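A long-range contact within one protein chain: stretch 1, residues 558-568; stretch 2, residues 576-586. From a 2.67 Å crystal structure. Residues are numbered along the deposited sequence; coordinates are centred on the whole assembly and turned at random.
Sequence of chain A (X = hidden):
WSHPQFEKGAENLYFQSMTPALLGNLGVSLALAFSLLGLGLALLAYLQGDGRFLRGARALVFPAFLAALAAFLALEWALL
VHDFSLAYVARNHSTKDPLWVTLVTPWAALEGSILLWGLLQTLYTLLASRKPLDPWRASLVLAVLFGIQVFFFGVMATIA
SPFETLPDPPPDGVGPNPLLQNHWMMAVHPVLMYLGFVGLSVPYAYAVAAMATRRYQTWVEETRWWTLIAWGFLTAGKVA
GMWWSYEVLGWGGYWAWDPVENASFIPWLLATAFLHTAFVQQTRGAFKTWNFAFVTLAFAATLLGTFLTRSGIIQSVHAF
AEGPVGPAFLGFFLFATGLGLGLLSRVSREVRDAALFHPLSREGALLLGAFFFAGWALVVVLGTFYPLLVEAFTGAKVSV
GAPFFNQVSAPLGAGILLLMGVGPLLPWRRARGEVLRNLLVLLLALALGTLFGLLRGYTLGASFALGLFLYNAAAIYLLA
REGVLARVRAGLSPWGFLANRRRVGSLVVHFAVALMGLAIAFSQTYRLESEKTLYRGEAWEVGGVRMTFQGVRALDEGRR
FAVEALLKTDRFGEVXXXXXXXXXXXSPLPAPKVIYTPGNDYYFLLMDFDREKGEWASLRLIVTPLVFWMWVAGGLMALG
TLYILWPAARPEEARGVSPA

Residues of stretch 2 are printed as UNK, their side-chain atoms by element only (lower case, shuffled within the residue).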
# COMPACT_ATOMS: atom_id res chain seq x y z
N GLY A 558 10.27 -29.99 -1.34
CA GLY A 558 11.05 -29.37 -0.26
C GLY A 558 10.15 -28.97 0.82
O GLY A 558 9.08 -28.46 0.43
N ARG A 559 10.69 -28.87 2.04
CA ARG A 559 10.06 -28.39 3.30
C ARG A 559 8.56 -28.65 3.33
O ARG A 559 8.03 -28.68 4.44
CB ARG A 559 10.40 -26.92 3.55
CG ARG A 559 11.89 -26.62 3.58
CD ARG A 559 12.27 -25.46 4.48
NE ARG A 559 13.27 -25.94 5.43
CZ ARG A 559 14.53 -25.54 5.48
NH1 ARG A 559 15.35 -26.07 6.37
NH2 ARG A 559 14.96 -24.61 4.66
N ARG A 560 7.92 -28.62 2.15
CA ARG A 560 6.55 -28.99 1.89
C ARG A 560 6.52 -30.04 0.79
O ARG A 560 7.37 -30.07 -0.12
CB ARG A 560 5.62 -27.79 1.57
CG ARG A 560 6.05 -26.69 0.60
CD ARG A 560 5.92 -27.03 -0.89
NE ARG A 560 5.94 -25.81 -1.68
CZ ARG A 560 5.84 -25.75 -3.00
NH1 ARG A 560 5.71 -26.85 -3.73
NH2 ARG A 560 5.86 -24.57 -3.61
N PHE A 561 5.62 -30.97 1.04
CA PHE A 561 5.19 -32.04 0.17
C PHE A 561 3.93 -31.53 -0.51
O PHE A 561 3.10 -30.88 0.14
CB PHE A 561 4.90 -33.30 0.99
CG PHE A 561 6.10 -33.83 1.75
CD1 PHE A 561 6.41 -33.36 3.03
CD2 PHE A 561 6.92 -34.79 1.18
CE1 PHE A 561 7.52 -33.84 3.72
CE2 PHE A 561 8.01 -35.29 1.88
CZ PHE A 561 8.32 -34.81 3.14
N ALA A 562 3.81 -31.76 -1.80
CA ALA A 562 2.70 -31.21 -2.55
C ALA A 562 1.83 -32.32 -3.12
O ALA A 562 2.32 -33.40 -3.45
CB ALA A 562 3.21 -30.30 -3.67
N VAL A 563 0.53 -32.05 -3.22
CA VAL A 563 -0.39 -33.00 -3.82
C VAL A 563 -1.29 -32.30 -4.84
O VAL A 563 -1.45 -31.07 -4.83
CB VAL A 563 -1.23 -33.78 -2.78
CG1 VAL A 563 -0.40 -34.90 -2.16
CG2 VAL A 563 -1.72 -32.85 -1.71
N GLU A 564 -1.87 -33.12 -5.71
CA GLU A 564 -2.31 -32.73 -7.04
C GLU A 564 -3.77 -33.12 -7.26
O GLU A 564 -4.28 -34.03 -6.60
CB GLU A 564 -1.43 -33.43 -8.10
CG GLU A 564 -0.05 -32.84 -8.26
CD GLU A 564 -0.06 -31.47 -8.87
OE1 GLU A 564 -1.04 -31.11 -9.55
OE2 GLU A 564 0.90 -30.72 -8.61
N ALA A 565 -4.45 -32.37 -8.12
CA ALA A 565 -5.64 -32.84 -8.83
C ALA A 565 -5.44 -32.54 -10.31
O ALA A 565 -5.48 -31.37 -10.72
CB ALA A 565 -6.91 -32.17 -8.30
N LEU A 566 -5.23 -33.58 -11.11
CA LEU A 566 -5.02 -33.44 -12.55
C LEU A 566 -6.37 -33.57 -13.24
O LEU A 566 -7.07 -34.57 -13.07
CB LEU A 566 -4.05 -34.49 -13.08
CG LEU A 566 -2.79 -34.75 -12.27
CD1 LEU A 566 -3.15 -35.75 -11.19
CD2 LEU A 566 -1.71 -35.26 -13.15
N LEU A 567 -6.74 -32.55 -14.00
CA LEU A 567 -8.05 -32.46 -14.62
C LEU A 567 -7.89 -32.60 -16.13
O LEU A 567 -6.78 -32.79 -16.62
CB LEU A 567 -8.71 -31.13 -14.22
CG LEU A 567 -9.46 -30.95 -12.88
CD1 LEU A 567 -8.78 -31.51 -11.61
CD2 LEU A 567 -9.73 -29.47 -12.68
N LYS A 568 -9.01 -32.61 -16.86
CA LYS A 568 -9.00 -32.77 -18.32
C LYS A 568 -10.08 -31.90 -18.96
O LYS A 568 -11.20 -31.84 -18.47
CB LYS A 568 -9.20 -34.26 -18.71
CG LYS A 568 -9.70 -34.55 -20.14
CD LYS A 568 -9.32 -35.94 -20.64
CE LYS A 568 -10.39 -37.01 -20.46
NZ LYS A 568 -11.77 -36.52 -20.73
N UNK A 576 -5.65 -30.53 -19.63
CA UNK A 576 -4.83 -31.03 -18.54
C UNK A 576 -4.26 -29.98 -17.58
O UNK A 576 -3.07 -29.64 -17.64
c UNK A 576 -1.78 -33.41 -18.45
c UNK A 576 -3.71 -31.91 -19.10
n UNK A 576 -0.51 -32.05 -20.58
c UNK A 576 -0.20 -31.73 -19.33
n UNK A 576 -0.82 -32.32 -18.32
c UNK A 576 -3.23 -33.01 -18.18
n UNK A 576 0.76 -30.85 -19.10
N UNK A 577 -5.09 -29.41 -16.68
CA UNK A 577 -4.55 -28.54 -15.63
C UNK A 577 -4.34 -29.27 -14.31
O UNK A 577 -4.83 -30.37 -14.08
c UNK A 577 -6.55 -29.22 -16.77
c UNK A 577 -6.85 -28.28 -15.62
c UNK A 577 -5.65 -27.48 -15.51
N UNK A 578 -3.58 -28.60 -13.43
CA UNK A 578 -3.06 -29.19 -12.20
C UNK A 578 -3.05 -28.17 -11.06
O UNK A 578 -2.04 -27.50 -10.85
c UNK A 578 -0.20 -30.77 -14.22
n UNK A 578 0.59 -33.86 -16.04
n UNK A 578 -0.05 -31.78 -15.26
c UNK A 578 -1.44 -30.95 -13.35
c UNK A 578 -1.63 -29.72 -12.44
n UNK A 578 1.00 -33.28 -13.86
c UNK A 578 0.49 -32.98 -15.05
N UNK A 579 -4.15 -28.10 -10.30
CA UNK A 579 -4.25 -27.27 -9.10
C UNK A 579 -3.53 -27.94 -7.94
O UNK A 579 -3.29 -29.15 -7.96
c UNK A 579 -6.50 -28.33 -8.62
c UNK A 579 -5.70 -27.03 -8.72
c UNK A 579 -7.12 -28.70 -9.97
c UNK A 579 -7.58 -28.19 -7.64
N UNK A 580 -3.18 -27.16 -6.91
CA UNK A 580 -2.18 -27.65 -5.98
C UNK A 580 -2.72 -27.72 -4.55
O UNK A 580 -3.80 -27.19 -4.25
c UNK A 580 2.29 -28.10 -6.78
c UNK A 580 1.04 -27.97 -4.99
n UNK A 580 2.24 -28.41 -5.50
c UNK A 580 -0.98 -26.73 -6.05
c UNK A 580 0.35 -27.41 -6.00
n UNK A 580 1.17 -27.49 -7.11
N UNK A 581 -1.97 -28.38 -3.68
CA UNK A 581 -2.30 -28.41 -2.25
C UNK A 581 -1.04 -28.70 -1.47
O UNK A 581 -0.21 -29.50 -1.92
c UNK A 581 -6.25 -28.46 0.97
c UNK A 581 -3.32 -29.51 -1.95
c UNK A 581 -4.02 -28.28 0.12
c UNK A 581 -4.97 -27.95 1.06
c UNK A 581 -6.57 -29.32 -0.06
c UNK A 581 -4.34 -29.13 -0.93
c UNK A 581 -5.62 -29.66 -1.00
N UNK A 582 -0.90 -28.10 -0.28
CA UNK A 582 0.22 -28.48 0.57
C UNK A 582 -0.26 -28.98 1.92
O UNK A 582 -0.74 -28.17 2.73
c UNK A 582 2.50 -25.43 -2.74
c UNK A 582 2.24 -27.40 -1.45
c UNK A 582 1.94 -24.68 -1.73
c UNK A 582 1.19 -27.33 0.80
c UNK A 582 2.65 -26.80 -2.60
c UNK A 582 1.49 -25.30 -0.60
c UNK A 582 1.62 -26.67 -0.45
o UNK A 582 2.94 -24.84 -3.90
N UNK A 583 0.17 -30.23 2.45
CA UNK A 583 0.32 -30.91 3.97
C UNK A 583 1.64 -30.10 4.07
O UNK A 583 2.58 -30.52 3.47
c UNK A 583 0.25 -32.37 3.58
c UNK A 583 0.20 -31.40 1.58
c UNK A 583 -0.63 -32.34 2.40
N UNK A 584 1.67 -28.87 4.64
CA UNK A 584 2.92 -28.14 4.80
C UNK A 584 3.44 -28.40 6.21
O UNK A 584 2.77 -28.08 7.19
n UNK A 584 5.08 -24.16 2.95
c UNK A 584 4.04 -24.98 3.10
c UNK A 584 4.03 -25.85 4.35
c UNK A 584 2.73 -26.65 4.51
o UNK A 584 3.13 -25.04 2.28
N UNK A 585 4.63 -29.01 6.30
CA UNK A 585 5.12 -29.59 7.56
C UNK A 585 5.43 -28.55 8.64
O UNK A 585 5.32 -28.86 9.83
s UNK A 585 5.07 -32.87 6.64
c UNK A 585 3.79 -32.71 5.41
c UNK A 585 6.36 -30.44 7.28
c UNK A 585 6.19 -31.52 6.20
N UNK A 586 5.82 -27.33 8.26
CA UNK A 586 6.40 -26.36 9.20
C UNK A 586 5.37 -25.79 10.17
O UNK A 586 5.56 -25.81 11.39
c UNK A 586 8.26 -24.66 9.16
o UNK A 586 8.14 -24.00 10.20
n UNK A 586 9.45 -24.96 8.65
c UNK A 586 7.06 -25.22 8.44

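Position 576 carries three carbons, a nitrogen, then a carbon bearing two more nitrogens, and its CB touches stretch 1 although the CA-to-CB bond points away overall: a guanidinium side chain, hence arginine. The closest contact is from the backbone, R576 CA lying 3.3 Å from L567 O with 177° at the hydrogen.

At position 577 three carbons close a ring onto the backbone N and pack against L567 CB, which defines proline. The amide hydrogen is thereby lost, but the carbonyl remains an acceptor: L567 N donates to P577 O at 2.9 Å and 169°. P577 CG is 3.7 Å from L567 CB.

Position 578 repeats the composition of 576, with L566 CD2 over one face of its planar end, so it is arginine; L566 CD2 is 3.4 Å from R578 NH1.

Position 579 has four carbons forked at the second, one tip meeting A565 CB and L567 CD1: leucine. With chi1 in p and chi2 in t, L579 brings CD2 to 3.9 Å from A565 CB and 3.7 Å from L567 CD1. L579 O accepts a weak bond from A565 N, 3.4 Å.

Position 580 shows one carbon, then a five-membered ring of three carbons and two nitrogens, with E564 OE2 over one face: histidine. E564 OE2 is 3.5 Å from H580 CE1.

At position 581 one carbon, the CB, meets V563 CG2 at 3.7 Å and leads to a six-carbon ring without a heteroatom, so phenylalanine. The end of the side chain leads away; V563 N donates to F581 O at 3.0 Å and 168°.

Position 582 has the same ring plus one oxygen, and R560 CD stands 4.0 Å from the ring centroid, 27° off its normal, a CH-pi contact over the face: tyrosine. R560 NH2 is 2.9 Å from Y582 OH, but the angle is poor for a hydrogen bond.

Position 583, three carbons closing onto N near F561 O, is proline; P583 CD lies 3.3 Å from F561 O.

Position 584 has three carbons, the last carrying oxygen and nitrogen and facing R560 CB: glutamine. Q584 CD is 3.6 Å from R560 CB.

Position 585, two carbons, sulfur and a terminal carbon 3.6 Å from F561 CD1, unbranched, is methionine.

Position 586, two carbons ending in oxygen and nitrogen, beyond contact distance, is asparagine.

The contact is an antiparallel strand pairing, with axes at 145° and 1013 Å² buried. Amides of V563, A565 and L567 supply the ladder; A565 and L579 share one face, L566 and R578 the other.

Stretch 2 (576-586) RPRLHFYPQMN
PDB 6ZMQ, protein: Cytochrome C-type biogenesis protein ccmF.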